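Local coordinates for Mono(ADP-ribosyl)transferase SpvB (Salmonella typhimurium, PDB 2GWM), which probably transfers ADP-ribose from NAD+ to an arginine of host actin, here as the catalytic ADP-ribosyltransferase domain, so that actin can no longer polymerise into filaments, at residues Asp106-Thr112 with Glu148-Asn154; His76-Arg81 with Ser111-Lys116. All coordinates share one frame. Residue numbers count along the deposited sequence, not the author numbering.

Contact 1: residues Asp106-Thr112 with Glu148-Asn154; sequences DKAFMST and EMLFPPN
Two short strands, 110-112 and 149-151, run antiparallel at 163° with their axes 4.7 Å apart, and the flanking residues prolong the pairing toward N154. At D106, O accepts from N154 N (2.7 Å), while OD1 takes A108 N at 3.0 Å, an Asx turn. K107 O and N154 OD1 are bridged by water 1, at 2.7 and 2.8 Å. A108 O receives the CA-H of P153 (CA to O 3.4 Å). F109, rotamer m, lays its ring face against P153, whose CD sits 3.6 Å from the ring centroid and 10° off the normal; its other neighbours include Y11 of helix 3-24 and I61 and I64 of helix 50-69. M110 and F151 form a hydrogen-bonded pair, with M110 N to F151 O and F151 N to M110 O both 2.9 Å; the extended tt chain of M110 carries CE over the face of the F151 ring (3.8 Å to the centroid), a CH-pi contact, with SD of M110 5.4 Å from that centroid in an oblique Met-aromatic contact. S111 faces L150 as a non-hydrogen-bonded pair, CA to CA 4.6 Å, and its t rotamer lets OG donate to E148 OE2 at 2.6 Å. T112 closes the register with M149: T112 N to M149 O and M149 N to T112 O are each 2.9 Å, and OG1 of T112, with chi1 p, gives M149 O a further 2.9 Å bond. S111 and E148 are predicted active-site residues; a strand serine hydrogen-bonded to a glutamate just before the adjoining strand is consistent with the R-S-E active site of arginine-specific ADP-ribosyltransferases.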
loop_
_atom_site.group_PDB
_atom_site.type_symbol
_atom_site.label_atom_id
_atom_site.label_comp_id
_atom_site.label_asym_id
_atom_site.label_seq_id
_atom_site.Cartn_x
_atom_site.Cartn_y
_atom_site.Cartn_z
ATOM N N ASP A 106 4.810 -7.343 -3.248
ATOM C CA ASP A 106 4.588 -5.909 -3.420
ATOM C C ASP A 106 5.868 -5.163 -3.066
ATOM O O ASP A 106 6.257 -5.128 -1.908
ATOM C CB ASP A 106 3.430 -5.399 -2.560
ATOM C CG ASP A 106 2.998 -3.966 -2.935
ATOM O OD1 ASP A 106 3.857 -3.204 -3.411
ATOM O OD2 ASP A 106 1.812 -3.600 -2.776
ATOM N N LYS A 107 6.490 -4.564 -4.069
ATOM C CA LYS A 107 7.770 -3.882 -3.847
ATOM C C LYS A 107 7.710 -2.546 -3.126
ATOM O O LYS A 107 8.719 -2.066 -2.651
ATOM C CB LYS A 107 8.473 -3.693 -5.173
ATOM C CG LYS A 107 8.903 -5.058 -5.765
ATOM C CD LYS A 107 9.748 -4.844 -6.988
ATOM C CE LYS A 107 9.983 -6.156 -7.720
ATOM N NZ LYS A 107 10.978 -7.104 -7.044
ATOM N N ALA A 108 6.556 -1.955 -3.102
ATOM C CA ALA A 108 6.318 -0.654 -2.543
ATOM C C ALA A 108 5.808 -0.794 -1.097
ATOM O O ALA A 108 5.412 -1.879 -0.647
ATOM C CB ALA A 108 5.271 0.068 -3.400
ATOM N N PHE A 109 5.680 0.338 -0.403
ATOM C CA PHE A 109 4.879 0.361 0.811
ATOM C C PHE A 109 3.446 0.004 0.380
ATOM O O PHE A 109 3.011 0.416 -0.690
ATOM C CB PHE A 109 4.940 1.710 1.462
ATOM C CG PHE A 109 6.246 2.018 2.158
ATOM C CD1 PHE A 109 6.388 1.768 3.492
ATOM C CD2 PHE A 109 7.316 2.518 1.475
ATOM C CE1 PHE A 109 7.562 2.076 4.145
ATOM C CE2 PHE A 109 8.510 2.801 2.114
ATOM C CZ PHE A 109 8.635 2.522 3.412
ATOM N N MET A 110 2.767 -0.753 1.193
ATOM C CA MET A 110 1.402 -1.243 0.855
ATOM C C MET A 110 0.395 -0.651 1.835
ATOM O O MET A 110 0.465 -0.896 3.017
ATOM C CB MET A 110 1.331 -2.762 0.847
ATOM C CG MET A 110 -0.050 -3.272 0.348
ATOM S SD MET A 110 -0.103 -5.078 0.434
ATOM C CE MET A 110 -0.368 -5.422 2.119
ATOM N N SER A 111 -0.509 0.194 1.330
ATOM C CA SER A 111 -1.513 0.826 2.152
ATOM C C SER A 111 -2.833 0.043 2.116
ATOM O O SER A 111 -3.277 -0.359 1.045
ATOM C CB SER A 111 -1.776 2.226 1.627
ATOM O OG SER A 111 -2.769 2.861 2.367
ATOM N N THR A 112 -3.416 -0.129 3.279
ATOM C CA THR A 112 -4.661 -0.900 3.451
ATOM C C THR A 112 -5.496 -0.217 4.545
ATOM O O THR A 112 -5.010 0.660 5.229
ATOM C CB THR A 112 -4.389 -2.351 3.901
ATOM O OG1 THR A 112 -3.932 -2.393 5.261
ATOM C CG2 THR A 112 -3.435 -3.052 2.991
ATOM N N GLU A 148 -5.694 3.512 8.650
ATOM C CA GLU A 148 -4.783 3.000 7.630
ATOM C C GLU A 148 -3.820 2.086 8.296
ATOM O O GLU A 148 -3.160 2.495 9.260
ATOM C CB GLU A 148 -4.078 4.156 6.952
ATOM C CG GLU A 148 -3.145 3.728 5.851
ATOM C CD GLU A 148 -2.595 4.895 5.048
ATOM O OE1 GLU A 148 -2.817 6.084 5.447
ATOM O OE2 GLU A 148 -1.916 4.586 4.044
ATOM N N MET A 149 -3.678 0.889 7.747
ATOM C CA MET A 149 -2.613 -0.026 8.123
ATOM C C MET A 149 -1.616 -0.043 6.969
ATOM O O MET A 149 -1.964 -0.391 5.832
ATOM C CB MET A 149 -3.150 -1.443 8.306
ATOM C CG MET A 149 -2.024 -2.395 8.446
ATOM S SD MET A 149 -2.427 -3.866 9.335
ATOM C CE MET A 149 -2.059 -2.983 10.743
ATOM N N LEU A 150 -0.389 0.415 7.228
ATOM C CA LEU A 150 0.626 0.507 6.208
ATOM C C LEU A 150 1.622 -0.633 6.455
ATOM O O LEU A 150 1.964 -0.954 7.592
ATOM C CB LEU A 150 1.354 1.867 6.321
ATOM C CG LEU A 150 2.325 2.144 5.188
ATOM C CD1 LEU A 150 1.655 2.402 3.929
ATOM C CD2 LEU A 150 3.147 3.388 5.550
ATOM N N PHE A 151 2.075 -1.235 5.356
ATOM C CA PHE A 151 3.069 -2.271 5.343
ATOM C C PHE A 151 4.322 -1.762 4.664
ATOM O O PHE A 151 4.250 -1.042 3.696
ATOM C CB PHE A 151 2.530 -3.476 4.538
ATOM C CG PHE A 151 1.396 -4.225 5.212
ATOM C CD1 PHE A 151 1.617 -5.366 5.929
ATOM C CD2 PHE A 151 0.116 -3.726 5.161
ATOM C CE1 PHE A 151 0.579 -6.050 6.548
ATOM C CE2 PHE A 151 -0.893 -4.369 5.778
ATOM C CZ PHE A 151 -0.667 -5.520 6.468
ATOM N N PRO A 152 5.481 -2.182 5.169
ATOM C CA PRO A 152 6.713 -1.793 4.488
ATOM C C PRO A 152 6.901 -2.534 3.207
ATOM O O PRO A 152 6.148 -3.469 2.890
ATOM C CB PRO A 152 7.802 -2.189 5.493
ATOM C CG PRO A 152 7.235 -3.390 6.182
ATOM C CD PRO A 152 5.739 -3.051 6.302
ATOM N N PRO A 153 7.896 -2.131 2.420
ATOM C CA PRO A 153 8.170 -2.783 1.133
ATOM C C PRO A 153 8.385 -4.285 1.229
ATOM O O PRO A 153 8.901 -4.776 2.230
ATOM C CB PRO A 153 9.450 -2.085 0.657
ATOM C CG PRO A 153 9.398 -0.802 1.276
ATOM C CD PRO A 153 8.828 -1.014 2.644
ATOM N N ASN A 154 7.995 -4.993 0.144
ATOM C CA ASN A 154 8.219 -6.404 -0.074
ATOM C C ASN A 154 7.266 -7.296 0.708
ATOM O O ASN A 154 7.623 -8.416 1.042
ATOM C CB ASN A 154 9.656 -6.834 0.150
ATOM C CG ASN A 154 10.603 -5.984 -0.615
ATOM O OD1 ASN A 154 10.383 -5.734 -1.798
ATOM N ND2 ASN A 154 11.667 -5.513 0.071
HETATM O O HOH W 1 11.134 -3.161 -2.543
HETATM O O HOH W 2 11.527 -7.256 -3.768
HETATM O O HOH W 3 4.803 -4.136 0.588
#

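Contact 2: residues His76-Arg81 with Ser111-Lys116; sequences HRVVYR and STSPDK
Residues 78-81 of strand 78-83 meet the end of strand 110-112 and the turn after it through a single antiparallel bridge. Y80 and S113 are its hydrogen-bonded pair, CA to CA 5.2 Å, with Y80 N to S113 O at 2.8 Å and S113 N to Y80 O at 2.9 Å. V79 lies across from P114 (CA to CA 4.5 Å) and R81 across from T112 (5.2 Å between CA atoms). Past the bridge the chain turns: S113, chi1 t, accepts at OG from D115 N (2.9 Å) and K116 N (3.1 Å), an ST turn and ST motif. Water 4 spans the diverging backbones from V78 O (2.6 Å) to P114 O (2.9 Å). The bridge brings together two members of the predicted R-S-E active site of this ADP-ribosyltransferase domain. R81, with chi1 t and chi2 p, directs NH1 to S111 O (2.8 Å), which meets the guanidinium edge near its plane; water 5 also links R81 NH1 (2.6 Å) to S111 N (3.1 Å). S111 OG instead donates to E148, the third predicted active-site residue. Van der Waals contacts fill the other end: H76 CD2 touches P114 CB at 3.4 Å, and V79 CG1 lies 4.0 Å from P114 CA. V79 CG2 comes to 3.4 Å from T112 OG1, a hydroxyl hydrogen-bonded to M149 O. The Y80 ring has P114 O at its edge, 3.7 Å from CE2, while Y80 CB stands 3.9 Å from K116 O.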
loop_
_atom_site.group_PDB
_atom_site.type_symbol
_atom_site.label_atom_id
_atom_site.label_comp_id
_atom_site.label_asym_id
_atom_site.label_seq_id
_atom_site.Cartn_x
_atom_site.Cartn_y
_atom_site.Cartn_z
ATOM N N HIS A 76 -5.505 -6.867 14.389
ATOM C CA HIS A 76 -6.205 -7.062 13.101
ATOM C C HIS A 76 -5.789 -8.327 12.417
ATOM O O HIS A 76 -4.613 -8.700 12.429
ATOM C CB HIS A 76 -5.993 -5.879 12.181
ATOM C CG HIS A 76 -6.481 -4.605 12.765
ATOM N ND1 HIS A 76 -5.679 -3.820 13.559
ATOM C CD2 HIS A 76 -7.693 -4.005 12.740
ATOM C CE1 HIS A 76 -6.365 -2.773 13.974
ATOM N NE2 HIS A 76 -7.596 -2.871 13.516
ATOM N N ARG A 77 -6.797 -9.024 11.872
ATOM C CA ARG A 77 -6.548 -10.277 11.153
ATOM C C ARG A 77 -7.031 -10.220 9.726
ATOM O O ARG A 77 -6.872 -11.201 9.000
ATOM C CB ARG A 77 -7.162 -11.466 11.868
ATOM C CG ARG A 77 -6.493 -11.780 13.206
ATOM C CD ARG A 77 -5.000 -12.249 13.152
ATOM N NE ARG A 77 -4.836 -13.481 12.371
ATOM C CZ ARG A 77 -4.870 -14.715 12.854
ATOM N NH1 ARG A 77 -5.070 -14.931 14.138
ATOM N NH2 ARG A 77 -4.706 -15.745 12.033
ATOM N N VAL A 78 -7.523 -9.055 9.295
ATOM C CA VAL A 78 -7.889 -8.813 7.916
ATOM C C VAL A 78 -7.888 -7.307 7.669
ATOM O O VAL A 78 -8.204 -6.508 8.537
ATOM C CB VAL A 78 -9.277 -9.457 7.616
ATOM C CG1 VAL A 78 -10.384 -8.784 8.451
ATOM C CG2 VAL A 78 -9.583 -9.474 6.135
ATOM N N VAL A 79 -7.516 -6.928 6.465
ATOM C CA VAL A 79 -7.584 -5.537 6.033
ATOM C C VAL A 79 -8.036 -5.515 4.578
ATOM O O VAL A 79 -8.079 -6.565 3.901
ATOM C CB VAL A 79 -6.185 -4.807 6.164
ATOM C CG1 VAL A 79 -5.831 -4.587 7.595
ATOM C CG2 VAL A 79 -5.131 -5.548 5.433
ATOM N N TYR A 80 -8.330 -4.330 4.068
ATOM C CA TYR A 80 -8.976 -4.198 2.786
ATOM C C TYR A 80 -8.314 -3.161 1.944
ATOM O O TYR A 80 -7.718 -2.175 2.453
ATOM C CB TYR A 80 -10.452 -3.741 2.942
ATOM C CG TYR A 80 -11.201 -4.542 3.958
ATOM C CD1 TYR A 80 -11.652 -5.807 3.644
ATOM C CD2 TYR A 80 -11.346 -4.109 5.253
ATOM C CE1 TYR A 80 -12.309 -6.588 4.573
ATOM C CE2 TYR A 80 -12.002 -4.889 6.220
ATOM C CZ TYR A 80 -12.497 -6.146 5.849
ATOM O OH TYR A 80 -13.168 -7.002 6.702
ATOM N N ARG A 81 -8.404 -3.360 0.639
ATOM C CA ARG A 81 -7.907 -2.416 -0.325
ATOM C C ARG A 81 -8.690 -2.493 -1.619
ATOM O O ARG A 81 -8.863 -3.571 -2.121
ATOM C CB ARG A 81 -6.414 -2.590 -0.595
ATOM C CG ARG A 81 -5.870 -1.621 -1.562
ATOM C CD ARG A 81 -6.002 -0.176 -1.137
ATOM N NE ARG A 81 -5.475 0.706 -2.167
ATOM C CZ ARG A 81 -4.182 0.926 -2.401
ATOM N NH1 ARG A 81 -3.253 0.343 -1.674
ATOM N NH2 ARG A 81 -3.822 1.758 -3.385
ATOM N N SER A 111 -0.509 0.194 1.330
ATOM C CA SER A 111 -1.513 0.826 2.152
ATOM C C SER A 111 -2.833 0.043 2.116
ATOM O O SER A 111 -3.277 -0.359 1.045
ATOM C CB SER A 111 -1.776 2.226 1.627
ATOM O OG SER A 111 -2.769 2.861 2.367
ATOM N N THR A 112 -3.416 -0.129 3.279
ATOM C CA THR A 112 -4.661 -0.900 3.451
ATOM C C THR A 112 -5.496 -0.217 4.545
ATOM O O THR A 112 -5.010 0.660 5.229
ATOM C CB THR A 112 -4.389 -2.351 3.901
ATOM O OG1 THR A 112 -3.932 -2.393 5.261
ATOM C CG2 THR A 112 -3.435 -3.052 2.991
ATOM N N SER A 113 -6.776 -0.613 4.676
ATOM C CA SER A 113 -7.614 -0.133 5.761
ATOM C C SER A 113 -8.136 -1.282 6.599
ATOM O O SER A 113 -8.545 -2.293 6.014
ATOM C CB SER A 113 -8.770 0.655 5.197
ATOM O OG SER A 113 -9.740 0.820 6.224
ATOM N N PRO A 114 -8.174 -1.149 7.937
ATOM C CA PRO A 114 -8.774 -2.170 8.792
ATOM C C PRO A 114 -10.258 -2.118 8.750
ATOM O O PRO A 114 -10.877 -3.074 9.216
ATOM C CB PRO A 114 -8.296 -1.797 10.205
ATOM C CG PRO A 114 -8.089 -0.364 10.151
ATOM C CD PRO A 114 -7.683 -0.003 8.723
ATOM N N ASP A 115 -10.824 -1.033 8.187
ATOM C CA ASP A 115 -12.246 -0.675 8.415
ATOM C C ASP A 115 -13.047 -0.822 7.186
ATOM O O ASP A 115 -14.194 -1.240 7.275
ATOM C CB ASP A 115 -12.389 0.797 8.837
ATOM C CG ASP A 115 -11.928 1.060 10.249
ATOM O OD1 ASP A 115 -11.574 0.105 10.995
ATOM O OD2 ASP A 115 -11.955 2.252 10.611
ATOM N N LYS A 116 -12.517 -0.437 6.039
ATOM C CA LYS A 116 -13.306 -0.454 4.827
ATOM C C LYS A 116 -12.476 -0.427 3.552
ATOM O O LYS A 116 -11.330 -0.024 3.555
ATOM C CB LYS A 116 -14.231 0.745 4.858
ATOM C CG LYS A 116 -13.527 2.025 4.499
ATOM C CD LYS A 116 -14.501 3.180 4.545
ATOM C CE LYS A 116 -14.244 4.142 5.705
ATOM N NZ LYS A 116 -15.243 5.294 5.670
HETATM O O HOH W 4 -9.883 -5.524 10.317
HETATM O O HOH W 5 -0.639 0.054 -1.789
#

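Overall arrangement
Contacts 1 and 2 have centres 11 Å apart and share S111 and T112, so strand 110-112 pairs with 149-151 in the first and leads into the bridge to strand 78-83 in the second. They touch directly, M149 SD lying 3.9 Å from V79 CG1 and E148 N 4.0 Å from P114 CD. Along the chain the segments alternate: 76-81, 106-112, 111-116, then 148-154. The three-stranded sheet of 110-112, 149-151 and 135-136 is thereby joined to the five-stranded sheet at its outer strand 78-83. This junction gathers R81, S111 and E148, distant in sequence, into one predicted active site.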